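Local coordinates for protein putative mandelate racemase/muconate lactonizing enzyme (Bordetella bronchiseptica, PDB 3DDM) that is of unknown function but belongs to the mandelate racemase/muconate lactonizing enzyme family, with an enolase-like N-terminal domain joined to a TIM-type barrel, at residues 350-353 with 359-362; 290-295 with 320-325; 335-338 with 344-347; 161-166 with 193-198; 8-13 with 122-127. The protein carries 1 engineered substitution. All coordinates share one frame; numbering follows the deposited sequence.

Overall arrangement
Interactions 1 to 4 belong to the barrel, interaction 5 to the N-terminal domain. Interactions 2, 3 and 5 are buried, whereas 1 and 4 lie partly open. Interactions 1 and 3 follow each other in the chain and touch through Leu352, whose CD1 packs on Arg345 and Val337. Leu362 of interaction 1 reaches helix 313-325, part of interaction 2, and Leu323 on that helix meets Leu335 of interaction 3. Apolar side chains join helix to helix in interactions 2 and 4, a 3-10 turn to a strand in 1, and an irregular segment to a helix in 5, while interaction 3 brings a guanidinium beside a strand end. The centres of interactions 4 and 5 lie farthest apart, about 43 Å.

Interaction 1 of 5, residues 350-353 with 359-362; sequences PALA and RITL
The flat group in this contact is the backbone carbonyl of Ala351, whose O stands 3.6 Å from CB of Ile360. No hydrogen bond links the two segments. In this part of the barrel domain the 3-10 turn at 350-353 leads through a short loop into strand 359-361, which pairs antiparallel with barrel strand 146-154. The methyl of Ala351 touches the ends of two branched side chains. From the strand, Ile360 sends CG1 to the side flanked by both backbone N and carbonyl carbon (chi1 66°), bringing CD1 to 4.1 Å from CB of Ala351. The second neighbour is Leu362, just past the strand, whose CB points away although its end turns back. Leu352 adds a looser touch through CD2 to the CG2 branch of Ile360. The polar atoms of the turn are held by residues beside it, since the hydroxyl of Thr354 bonds to O of Ala351 and also receives N of Thr361, while N of Ala351 is bonded to Gln317 on helix 313-325. CD2 of Leu362 rests 3.9 Å from CB of Ala351, beside the isoleucine's CD1.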
loop_
_atom_site.group_PDB
_atom_site.type_symbol
_atom_site.label_atom_id
_atom_site.label_comp_id
_atom_site.label_asym_id
_atom_site.label_seq_id
_atom_site.Cartn_x
_atom_site.Cartn_y
_atom_site.Cartn_z
ATOM N N PRO A 350 15.638 22.867 15.231
ATOM C CA PRO A 350 16.399 24.039 15.673
ATOM C C PRO A 350 17.019 24.871 14.563
ATOM O O PRO A 350 17.360 26.036 14.775
ATOM C CB PRO A 350 17.449 23.447 16.619
ATOM C CG PRO A 350 17.520 22.000 16.242
ATOM C CD PRO A 350 16.088 21.661 15.940
ATOM N N ALA A 351 17.164 24.292 13.379
ATOM C CA ALA A 351 17.744 25.039 12.270
ATOM C C ALA A 351 16.861 26.238 11.942
ATOM O O ALA A 351 17.326 27.250 11.416
ATOM C CB ALA A 351 17.891 24.140 11.042
ATOM N N LEU A 352 15.582 26.125 12.259
ATOM C CA LEU A 352 14.656 27.210 11.973
ATOM C C LEU A 352 14.927 28.460 12.789
ATOM O O LEU A 352 14.604 29.564 12.350
ATOM C CB LEU A 352 13.212 26.745 12.173
ATOM C CG LEU A 352 12.691 25.911 11.000
ATOM C CD1 LEU A 352 11.250 25.462 11.246
ATOM C CD2 LEU A 352 12.786 26.749 9.738
ATOM N N ALA A 353 15.529 28.288 13.963
ATOM C CA ALA A 353 15.846 29.420 14.833
ATOM C C ALA A 353 16.935 30.316 14.222
ATOM O O ALA A 353 17.217 31.405 14.732
ATOM C CB ALA A 353 16.268 28.921 16.212
ATOM N N ARG A 359 16.628 32.377 4.779
ATOM C CA ARG A 359 17.617 31.298 4.749
ATOM C C ARG A 359 17.987 30.770 6.121
ATOM O O ARG A 359 17.891 31.470 7.118
ATOM C CB ARG A 359 18.894 31.748 4.044
ATOM C CG ARG A 359 18.686 32.173 2.607
ATOM C CD ARG A 359 19.989 32.593 1.981
ATOM N NE ARG A 359 19.783 33.251 0.698
ATOM C CZ ARG A 359 20.751 33.843 0.001
ATOM N NH1 ARG A 359 20.481 34.426 -1.166
ATOM N NH2 ARG A 359 21.995 33.852 0.474
ATOM N N ILE A 360 18.408 29.518 6.166
ATOM C CA ILE A 360 18.805 28.918 7.422
ATOM C C ILE A 360 20.167 28.262 7.235
ATOM O O ILE A 360 20.595 28.017 6.105
ATOM C CB ILE A 360 17.781 27.849 7.889
ATOM C CG1 ILE A 360 17.768 26.668 6.913
ATOM C CG2 ILE A 360 16.387 28.468 7.982
ATOM C CD1 ILE A 360 16.862 25.526 7.328
ATOM N N THR A 361 20.858 28.018 8.343
ATOM C CA THR A 361 22.151 27.356 8.311
ATOM C C THR A 361 22.105 26.214 9.314
ATOM O O THR A 361 21.618 26.364 10.440
ATOM C CB THR A 361 23.292 28.313 8.655
ATOM O OG1 THR A 361 22.996 28.985 9.878
ATOM C CG2 THR A 361 23.471 29.339 7.554
ATOM N N LEU A 362 22.604 25.062 8.886
ATOM C CA LEU A 362 22.597 23.860 9.700
ATOM C C LEU A 362 23.647 23.782 10.811
ATOM O O LEU A 362 23.483 23.018 11.772
ATOM C CB LEU A 362 22.718 22.644 8.777
ATOM C CG LEU A 362 21.645 22.620 7.684
ATOM C CD1 LEU A 362 21.773 21.343 6.879
ATOM C CD2 LEU A 362 20.249 22.721 8.320
#

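Interaction 2 of 5, residues 290-295 with 320-325; sequences GCLPVA and AHLLAA
Cys291 is the first residue of 290-295 to meet the opposing helix, and its partner is Leu322. Its CB, directed toward 320-325, lies 3.7 Å from CD2 of Leu322, so the methylene and not the sulfur does the touching. Next along the chain, Leu292 comes within reach through the end of its side chain. With CG anti to the backbone N (chi1 180°), its CD1 reaches 3.6 Å from CD1 of Leu322. The two branches of Leu322 are therefore divided between successive residues, CD2 going to Cys291 and CD1 to Leu292. The CD1 methyl also lies near the backbone, 4.1 Å from CA of Leu292. At Pro293 the helix is kinked, because the proline nitrogen has no bond to the turn before. Beyond the kink, Ala295 again faces the partner helix, with only slight burial against it. No hydrogen bond crosses this apolar contact. Helices 287-300 and 313-325 flank strand 304-309 of the barrel, where Tyr305 is touched by Ala295, Leu322 and Leu323, while helix 313-325 also packs on Ile147 of strand 146-154 and on Trp137 of helix 136-139.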
loop_
_atom_site.group_PDB
_atom_site.type_symbol
_atom_site.label_atom_id
_atom_site.label_comp_id
_atom_site.label_asym_id
_atom_site.label_seq_id
_atom_site.Cartn_x
_atom_site.Cartn_y
_atom_site.Cartn_z
ATOM N N GLY A 290 18.974 6.370 -0.843
ATOM C CA GLY A 290 18.267 6.432 -2.107
ATOM C C GLY A 290 18.180 7.809 -2.749
ATOM O O GLY A 290 18.420 7.954 -3.949
ATOM N N CYS A 291 17.872 8.830 -1.957
ATOM C CA CYS A 291 17.701 10.171 -2.502
ATOM C C CYS A 291 18.935 10.984 -2.870
ATOM O O CYS A 291 18.849 11.850 -3.740
ATOM C CB CYS A 291 16.810 10.992 -1.564
ATOM S SG CYS A 291 15.125 10.330 -1.378
ATOM N N LEU A 292 20.072 10.740 -2.222
ATOM C CA LEU A 292 21.272 11.502 -2.564
ATOM C C LEU A 292 21.592 11.293 -4.047
ATOM O O LEU A 292 21.725 12.267 -4.805
ATOM C CB LEU A 292 22.466 11.078 -1.696
ATOM C CG LEU A 292 23.810 11.795 -1.947
ATOM C CD1 LEU A 292 23.642 13.317 -1.793
ATOM C CD2 LEU A 292 24.878 11.251 -0.962
ATOM N N PRO A 293 21.701 10.017 -4.486
ATOM C CA PRO A 293 22.000 9.730 -5.893
ATOM C C PRO A 293 21.020 10.417 -6.837
ATOM O O PRO A 293 21.438 11.091 -7.779
ATOM C CB PRO A 293 21.901 8.217 -5.964
ATOM C CG PRO A 293 22.347 7.792 -4.603
ATOM C CD PRO A 293 21.633 8.765 -3.708
ATOM N N VAL A 294 19.721 10.271 -6.588
ATOM C CA VAL A 294 18.751 10.902 -7.472
ATOM C C VAL A 294 18.790 12.427 -7.419
ATOM O O VAL A 294 18.586 13.090 -8.443
ATOM C CB VAL A 294 17.286 10.364 -7.221
ATOM C CG1 VAL A 294 17.193 9.706 -5.868
ATOM C CG2 VAL A 294 16.264 11.492 -7.341
ATOM N N ALA A 295 19.064 12.992 -6.248
ATOM C CA ALA A 295 19.122 14.450 -6.139
ATOM C C ALA A 295 20.356 14.970 -6.879
ATOM O O ALA A 295 20.302 15.999 -7.564
ATOM C CB ALA A 295 19.159 14.886 -4.676
ATOM N N ALA A 320 16.838 19.235 5.160
ATOM C CA ALA A 320 17.697 20.411 5.091
ATOM C C ALA A 320 19.139 19.958 4.844
ATOM O O ALA A 320 19.875 20.562 4.062
ATOM C CB ALA A 320 17.602 21.208 6.381
ATOM N N HIS A 321 19.538 18.879 5.502
ATOM C CA HIS A 321 20.886 18.386 5.315
ATOM C C HIS A 321 21.135 17.891 3.904
ATOM O O HIS A 321 22.186 18.177 3.317
ATOM C CB HIS A 321 21.175 17.297 6.328
ATOM C CG HIS A 321 21.496 17.837 7.681
ATOM N ND1 HIS A 321 22.764 18.248 8.030
ATOM C CD2 HIS A 321 20.700 18.123 8.738
ATOM C CE1 HIS A 321 22.733 18.768 9.244
ATOM N NE2 HIS A 321 21.494 18.704 9.695
ATOM N N LEU A 322 20.172 17.160 3.346
ATOM C CA LEU A 322 20.343 16.663 1.997
ATOM C C LEU A 322 20.463 17.830 1.024
ATOM O O LEU A 322 21.360 17.845 0.191
ATOM C CB LEU A 322 19.185 15.746 1.597
ATOM C CG LEU A 322 19.355 15.130 0.199
ATOM C CD1 LEU A 322 20.786 14.644 0.022
ATOM C CD2 LEU A 322 18.392 13.997 0.016
ATOM N N LEU A 323 19.575 18.816 1.138
ATOM C CA LEU A 323 19.627 19.979 0.252
ATOM C C LEU A 323 20.955 20.724 0.358
ATOM O O LEU A 323 21.442 21.286 -0.622
ATOM C CB LEU A 323 18.488 20.955 0.557
ATOM C CG LEU A 323 18.525 22.238 -0.291
ATOM C CD1 LEU A 323 18.497 21.895 -1.784
ATOM C CD2 LEU A 323 17.351 23.126 0.081
ATOM N N ALA A 324 21.535 20.743 1.551
ATOM C CA ALA A 324 22.806 21.429 1.744
ATOM C C ALA A 324 23.898 20.640 1.018
ATOM O O ALA A 324 24.805 21.220 0.417
ATOM C CB ALA A 324 23.127 21.551 3.241
ATOM N N ALA A 325 23.794 19.315 1.065
ATOM C CA ALA A 325 24.765 18.457 0.403
ATOM C C ALA A 325 24.625 18.519 -1.123
ATOM O O ALA A 325 25.587 18.269 -1.844
ATOM C CB ALA A 325 24.616 17.014 0.899
#

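Interaction 3 of 5, residues 335-338 with 344-347; sequences LGVD and LRSL. Engineered in segment 335-338: Gly336 (natural residue Glu).
Arg345 folds its side chain toward the end of strand 334-338, where Val337 and Asp338 receive different parts of it. The arginine leaves helix 343-346 with CG anti to its backbone nitrogen (chi1 177°), then bends twice, at chi2 (-132°) and chi3 (-43°), which turns the guanidinium toward the strand end instead of letting the chain run straight on. At the second bend the aliphatic part meets Val337: CD of Arg345 is 4.1 Å from CG1 of Val337, and the two side chains meet at about a right angle. The valine supplies the branch that is anti to its own backbone N. Farther out, the guanidinium comes up against Asp338 through its backbone more than its acid. The carbonyl O of Asp338 is 3.0 Å above one face of the guanidinium plane and offset toward its rim, a placement that gives no good hydrogen-bond angle. CB of Asp338 also packs on NH2 of Arg345 at 3.5 Å, although the position of that nitrogen is less certain. The carboxylate is occupied by other partners: OD2 forms a salt bridge with Arg38 on a strand of the N-terminal domain, and OD1 accepts the backbone N of Asn340. Leu352 lies against the arginine as well. Just before Val337, the engineered Gly336, a glutamate in the natural sequence, keeps backbone bonds to Pro307 and Tyr309. Strand 334-338 is the eighth parallel strand, closing the barrel against 146-154, and Asp338 ends it at the C-terminal mouth, where the N-terminal domain of enolase superfamily proteins characteristically covers the barrel.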
loop_
_atom_site.group_PDB
_atom_site.type_symbol
_atom_site.label_atom_id
_atom_site.label_comp_id
_atom_site.label_asym_id
_atom_site.label_seq_id
_atom_site.Cartn_x
_atom_site.Cartn_y
_atom_site.Cartn_z
ATOM N N LEU A 335 14.177 24.473 0.277
ATOM C CA LEU A 335 13.562 23.492 1.160
ATOM C C LEU A 335 12.223 24.061 1.600
ATOM O O LEU A 335 12.154 25.194 2.077
ATOM C CB LEU A 335 14.478 23.241 2.359
ATOM C CG LEU A 335 14.133 22.227 3.461
ATOM C CD1 LEU A 335 13.437 22.922 4.591
ATOM C CD2 LEU A 335 13.294 21.095 2.905
ATOM N N GLY A 336 11.158 23.283 1.409
ATOM C CA GLY A 336 9.825 23.728 1.778
ATOM C C GLY A 336 9.483 23.383 3.210
ATOM O O GLY A 336 9.691 22.255 3.656
ATOM N N VAL A 337 8.957 24.359 3.936
ATOM C CA VAL A 337 8.590 24.164 5.329
ATOM C C VAL A 337 7.089 24.384 5.477
ATOM O O VAL A 337 6.545 25.357 4.936
ATOM C CB VAL A 337 9.347 25.168 6.245
ATOM C CG1 VAL A 337 9.082 24.856 7.709
ATOM C CG2 VAL A 337 10.838 25.117 5.948
ATOM N N ASP A 338 6.429 23.474 6.194
ATOM C CA ASP A 338 4.986 23.555 6.439
ATOM C C ASP A 338 4.613 24.946 6.959
ATOM O O ASP A 338 5.161 25.411 7.955
ATOM C CB ASP A 338 4.581 22.509 7.478
ATOM C CG ASP A 338 3.092 22.212 7.463
ATOM O OD1 ASP A 338 2.296 23.105 7.089
ATOM O OD2 ASP A 338 2.724 21.078 7.839
ATOM N N LEU A 344 5.109 19.464 16.642
ATOM C CA LEU A 344 5.885 18.272 16.321
ATOM C C LEU A 344 7.020 18.622 15.371
ATOM O O LEU A 344 8.052 17.940 15.346
ATOM C CB LEU A 344 4.992 17.180 15.738
ATOM C CG LEU A 344 4.020 16.567 16.749
ATOM C CD1 LEU A 344 3.356 15.337 16.148
ATOM C CD2 LEU A 344 4.767 16.181 18.011
ATOM N N ARG A 345 6.832 19.695 14.600
ATOM C CA ARG A 345 7.878 20.170 13.698
ATOM C C ARG A 345 8.775 21.194 14.402
ATOM O O ARG A 345 9.999 21.087 14.358
ATOM C CB ARG A 345 7.299 20.843 12.463
ATOM C CG ARG A 345 8.382 21.418 11.546
ATOM C CD ARG A 345 8.073 22.841 11.136
ATOM N NE ARG A 345 6.664 22.957 10.805
ATOM C CZ ARG A 345 5.952 24.066 10.944
ATOM N NH1 ARG A 345 6.521 25.179 11.407
ATOM N NH2 ARG A 345 4.663 24.044 10.660
ATOM N N SER A 346 8.163 22.180 15.051
ATOM C CA SER A 346 8.905 23.236 15.731
ATOM C C SER A 346 9.770 22.781 16.897
ATOM O O SER A 346 10.859 23.318 17.113
ATOM C CB SER A 346 7.949 24.316 16.225
ATOM O OG SER A 346 7.224 24.872 15.144
ATOM N N LEU A 347 9.292 21.802 17.653
ATOM C CA LEU A 347 10.044 21.326 18.798
ATOM C C LEU A 347 11.219 20.444 18.366
ATOM O O LEU A 347 12.062 20.085 19.182
ATOM C CB LEU A 347 9.111 20.559 19.756
ATOM C CG LEU A 347 7.960 21.370 20.395
ATOM C CD1 LEU A 347 6.960 20.459 21.062
ATOM C CD2 LEU A 347 8.499 22.363 21.401
#

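Interaction 4 of 5, residues 161-166 with 193-198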
loop_
_atom_site.group_PDB
_atom_site.type_symbol
_atom_site.label_atom_id
_atom_site.label_comp_id
_atom_site.label_asym_id
_atom_site.label_seq_id
_atom_site.Cartn_x
_atom_site.Cartn_y
_atom_site.Cartn_z
ATOM N N ASP A 161 -3.346 36.826 3.738
ATOM C CA ASP A 161 -3.207 36.922 5.187
ATOM C C ASP A 161 -2.063 36.089 5.748
ATOM O O ASP A 161 -1.207 36.615 6.459
ATOM C CB ASP A 161 -4.496 36.510 5.889
ATOM C CG ASP A 161 -5.601 37.534 5.723
ATOM O OD1 ASP A 161 -5.280 38.726 5.498
ATOM O OD2 ASP A 161 -6.790 37.152 5.835
ATOM N N VAL A 162 -2.036 34.795 5.445
ATOM C CA VAL A 162 -0.962 33.963 5.966
ATOM C C VAL A 162 0.362 34.282 5.275
ATOM O O VAL A 162 1.424 34.147 5.877
ATOM C CB VAL A 162 -1.279 32.440 5.849
ATOM C CG1 VAL A 162 -2.731 32.232 5.524
ATOM C CG2 VAL A 162 -0.383 31.790 4.829
ATOM N N VAL A 163 0.311 34.708 4.017
ATOM C CA VAL A 163 1.546 35.059 3.317
ATOM C C VAL A 163 2.174 36.255 4.028
ATOM O O VAL A 163 3.386 36.345 4.166
ATOM C CB VAL A 163 1.291 35.442 1.842
ATOM C CG1 VAL A 163 2.497 36.194 1.283
ATOM C CG2 VAL A 163 1.023 34.189 1.019
ATOM N N ALA A 164 1.340 37.179 4.477
ATOM C CA ALA A 164 1.849 38.341 5.182
ATOM C C ALA A 164 2.518 37.855 6.472
ATOM O O ALA A 164 3.656 38.220 6.789
ATOM C CB ALA A 164 0.704 39.299 5.503
ATOM N N ARG A 165 1.798 37.002 7.192
ATOM C CA ARG A 165 2.261 36.445 8.453
ATOM C C ARG A 165 3.586 35.695 8.312
ATOM O O ARG A 165 4.494 35.887 9.119
ATOM C CB ARG A 165 1.189 35.511 9.015
ATOM C CG ARG A 165 1.298 35.258 10.501
ATOM C CD ARG A 165 0.264 34.254 10.974
ATOM N NE ARG A 165 0.664 32.879 10.681
ATOM C CZ ARG A 165 -0.041 32.033 9.932
ATOM N NH1 ARG A 165 -1.191 32.420 9.391
ATOM N NH2 ARG A 165 0.402 30.794 9.732
ATOM N N LYS A 166 3.697 34.851 7.286
ATOM C CA LYS A 166 4.913 34.073 7.071
ATOM C C LYS A 166 6.064 34.955 6.605
ATOM O O LYS A 166 7.241 34.657 6.845
ATOM C CB LYS A 166 4.663 32.971 6.043
ATOM C CG LYS A 166 3.440 32.110 6.330
ATOM C CD LYS A 166 3.428 31.555 7.742
ATOM C CE LYS A 166 4.551 30.559 7.962
ATOM N NZ LYS A 166 4.455 29.985 9.329
ATOM N N ARG A 193 0.736 37.662 -5.941
ATOM C CA ARG A 193 1.870 38.124 -6.735
ATOM C C ARG A 193 1.978 39.635 -6.615
ATOM O O ARG A 193 3.075 40.181 -6.503
ATOM C CB ARG A 193 1.711 37.733 -8.205
ATOM C CG ARG A 193 2.709 38.422 -9.137
ATOM C CD ARG A 193 4.143 38.293 -8.641
ATOM N NE ARG A 193 4.676 36.947 -8.811
ATOM C CZ ARG A 193 5.754 36.489 -8.183
ATOM N NH1 ARG A 193 6.407 37.276 -7.338
ATOM N NH2 ARG A 193 6.186 35.253 -8.399
ATOM N N GLU A 194 0.827 40.302 -6.644
ATOM C CA GLU A 194 0.767 41.751 -6.515
ATOM C C GLU A 194 1.369 42.146 -5.172
ATOM O O GLU A 194 2.291 42.959 -5.103
ATOM C CB GLU A 194 -0.683 42.221 -6.563
ATOM C CG GLU A 194 -1.337 42.142 -7.919
ATOM C CD GLU A 194 -2.849 42.258 -7.825
ATOM O OE1 GLU A 194 -3.326 42.994 -6.927
ATOM O OE2 GLU A 194 -3.555 41.622 -8.648
ATOM N N LEU A 195 0.828 41.559 -4.110
ATOM C CA LEU A 195 1.280 41.817 -2.751
ATOM C C LEU A 195 2.805 41.675 -2.617
ATOM O O LEU A 195 3.483 42.592 -2.158
ATOM C CB LEU A 195 0.571 40.849 -1.788
ATOM C CG LEU A 195 0.841 40.944 -0.282
ATOM C CD1 LEU A 195 0.118 42.144 0.296
ATOM C CD2 LEU A 195 0.365 39.681 0.403
ATOM N N LEU A 196 3.334 40.529 -3.037
ATOM C CA LEU A 196 4.767 40.244 -2.947
ATOM C C LEU A 196 5.643 41.072 -3.869
ATOM O O LEU A 196 6.845 41.219 -3.634
ATOM C CB LEU A 196 5.017 38.769 -3.229
ATOM C CG LEU A 196 4.280 37.825 -2.291
ATOM C CD1 LEU A 196 4.325 36.415 -2.854
ATOM C CD2 LEU A 196 4.907 37.900 -0.909
ATOM N N GLY A 197 5.057 41.598 -4.932
ATOM C CA GLY A 197 5.844 42.397 -5.843
ATOM C C GLY A 197 6.228 41.673 -7.112
ATOM O O GLY A 197 5.444 41.628 -8.061
ATOM N N ALA A 198 7.423 41.097 -7.146
ATOM C CA ALA A 198 7.856 40.416 -8.354
ATOM C C ALA A 198 9.145 39.622 -8.197
ATOM O O ALA A 198 9.333 38.597 -8.854
ATOM C CB ALA A 198 8.014 41.426 -9.473
#
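Val163 and Leu196 are the closest pair of backbones here, their CA atoms 8.7 Å apart, a separation at which the two helices meet through side chains alone. Val163 points its CB toward the second helix and uses a single branch for both of its contacts. That branch, CG1, is anti to the backbone N (chi1 163°), and it lies 3.7 Å from CD2 of Leu196 and 4.2 Å from CD2 of Leu195. Leu195 runs past the valine in the opposite direction along an exposed flank of the contact. Leu196 starts out at an angle to the other helix, but with chi1 at -58° its CG turns beside the backbone N, and its CD2 end approaches the valine. The helices are 159-169 and 182-196, consecutive helices on the outside of the TIM-type barrel, with strand 174-177 between them in sequence, as in the alternating strands and helices of a beta/alpha barrel. Both sides also rest on the strands beneath, Val163 on Ile154 of strand 146-154 and Leu196 on Phe174 of strand 174-177. Directly after Leu196 the chain leaves the helix at Gly197, whose positive phi of 103° marks the change of direction, with backbone angles that suit a glycine, since a CB there would be jammed against the O of Leu196. The N of Gly197 still bonds to O of Arg193 at 2.9 Å, and the side chain of Arg193 in turn reaches the backbone carbonyls of Thr200 and Ala225.

Interaction 5 of 5, residues 8-13 with 122-127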
loop_
_atom_site.group_PDB
_atom_site.type_symbol
_atom_site.label_atom_id
_atom_site.label_comp_id
_atom_site.label_asym_id
_atom_site.label_seq_id
_atom_site.Cartn_x
_atom_site.Cartn_y
_atom_site.Cartn_z
ATOM N N ALA A 8 33.782 2.153 9.450
ATOM C CA ALA A 8 33.187 1.431 10.618
ATOM C C ALA A 8 31.790 0.902 10.275
ATOM O O ALA A 8 30.828 1.672 10.199
ATOM C CB ALA A 8 33.114 2.369 11.827
ATOM N N SER A 9 31.688 -0.413 10.083
ATOM C CA SER A 9 30.424 -1.063 9.736
ATOM C C SER A 9 29.297 -0.809 10.744
ATOM O O SER A 9 29.547 -0.485 11.909
ATOM C CB SER A 9 30.633 -2.569 9.604
ATOM O OG SER A 9 30.607 -3.186 10.878
ATOM N N ILE A 10 28.060 -0.974 10.280
ATOM C CA ILE A 10 26.878 -0.773 11.110
ATOM C C ILE A 10 26.354 -2.116 11.604
ATOM O O ILE A 10 26.226 -3.055 10.823
ATOM C CB ILE A 10 25.727 -0.117 10.319
ATOM C CG1 ILE A 10 26.263 0.995 9.417
ATOM C CG2 ILE A 10 24.680 0.427 11.287
ATOM C CD1 ILE A 10 26.843 2.154 10.165
ATOM N N THR A 11 26.038 -2.207 12.890
ATOM C CA THR A 11 25.512 -3.449 13.437
ATOM C C THR A 11 24.336 -3.155 14.355
ATOM O O THR A 11 24.474 -3.176 15.576
ATOM C CB THR A 11 26.584 -4.227 14.232
ATOM O OG1 THR A 11 27.742 -4.427 13.410
ATOM C CG2 THR A 11 26.038 -5.593 14.657
ATOM N N PRO A 12 23.152 -2.887 13.771
ATOM C CA PRO A 12 21.935 -2.582 14.527
ATOM C C PRO A 12 21.714 -3.611 15.624
ATOM O O PRO A 12 21.989 -4.791 15.424
ATOM C CB PRO A 12 20.851 -2.636 13.460
ATOM C CG PRO A 12 21.578 -2.221 12.223
ATOM C CD PRO A 12 22.855 -2.991 12.332
ATOM N N ALA A 13 21.214 -3.168 16.773
ATOM C CA ALA A 13 20.974 -4.066 17.892
ATOM C C ALA A 13 19.564 -3.930 18.444
ATOM O O ALA A 13 18.942 -4.914 18.845
ATOM C CB ALA A 13 21.980 -3.800 18.988
ATOM N N ILE A 122 17.405 7.044 7.338
ATOM C CA ILE A 122 17.726 8.358 7.875
ATOM C C ILE A 122 18.413 8.200 9.238
ATOM O O ILE A 122 19.329 8.947 9.565
ATOM C CB ILE A 122 16.445 9.222 8.041
ATOM C CG1 ILE A 122 15.921 9.655 6.667
ATOM C CG2 ILE A 122 16.735 10.411 8.935
ATOM C CD1 ILE A 122 14.605 10.412 6.716
ATOM N N ALA A 123 17.976 7.216 10.016
ATOM C CA ALA A 123 18.552 6.974 11.329
ATOM C C ALA A 123 19.931 6.311 11.257
ATOM O O ALA A 123 20.813 6.616 12.061
ATOM C CB ALA A 123 17.598 6.116 12.163
ATOM N N LEU A 124 20.113 5.394 10.307
ATOM C CA LEU A 124 21.400 4.719 10.155
ATOM C C LEU A 124 22.455 5.708 9.655
ATOM O O LEU A 124 23.629 5.626 10.042
ATOM C CB LEU A 124 21.277 3.538 9.191
ATOM C CG LEU A 124 20.548 2.324 9.761
ATOM C CD1 LEU A 124 20.354 1.284 8.677
ATOM C CD2 LEU A 124 21.341 1.751 10.922
ATOM N N CYS A 125 22.041 6.637 8.796
ATOM C CA CYS A 125 22.961 7.650 8.289
ATOM C C CYS A 125 23.267 8.648 9.402
ATOM O O CYS A 125 24.396 9.118 9.531
ATOM C CB CYS A 125 22.358 8.390 7.096
ATOM S SG CYS A 125 22.295 7.420 5.601
ATOM N N ASP A 126 22.249 8.972 10.194
ATOM C CA ASP A 126 22.401 9.890 11.314
ATOM C C ASP A 126 23.400 9.245 12.286
ATOM O O ASP A 126 24.313 9.901 12.789
ATOM C CB ASP A 126 21.035 10.113 11.982
ATOM C CG ASP A 126 21.111 11.008 13.201
ATOM O OD1 ASP A 126 21.607 12.150 13.086
ATOM O OD2 ASP A 126 20.666 10.562 14.280
ATOM N N LEU A 127 23.229 7.950 12.525
ATOM C CA LEU A 127 24.123 7.206 13.407
ATOM C C LEU A 127 25.554 7.228 12.876
ATOM O O LEU A 127 26.502 7.477 13.623
ATOM C CB LEU A 127 23.648 5.757 13.534
ATOM C CG LEU A 127 24.590 4.715 14.139
ATOM C CD1 LEU A 127 25.117 5.193 15.468
ATOM C CD2 LEU A 127 23.842 3.392 14.304
#
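Aliphatic contact accounts for everything that passes between Ile10 and Pro12 on one side and Leu124 and Leu127 on the other. The CG2 methyl of Ile10 is the main point of contact, standing 3.6 Å from CD2 of Leu124 and 4.3 Å from CD2 of Leu127. It is placed there because this branch lies anti to the backbone N while CG1 turns beside it (chi1 -42°). Pro12 meets the same leucine methyl from another side, with CG 4.2 Å from CD2 of Leu124 and the two side chains at about a right angle. One methyl of Leu124, CD2, therefore touches both Ile10 and Pro12, and Leu127, one turn later, continues the apolar surface of the helix. Hydrogen bonding is left to neighbours: no bond joins the two segments, but the backbone of Ile10 pairs with that of Phe86 and the backbone of Ala13 with that of Glu46. Asp126, on the same helix, bonds through its carboxylate to the backbone N of Trp54 and of Leu368. Val45 of strand 37-46 touches both Pro12 and Leu124. The contact joins the segment leading into strand 14-23 to helix 110-131, as part of the alpha+beta N-terminal domain of the enolase superfamily.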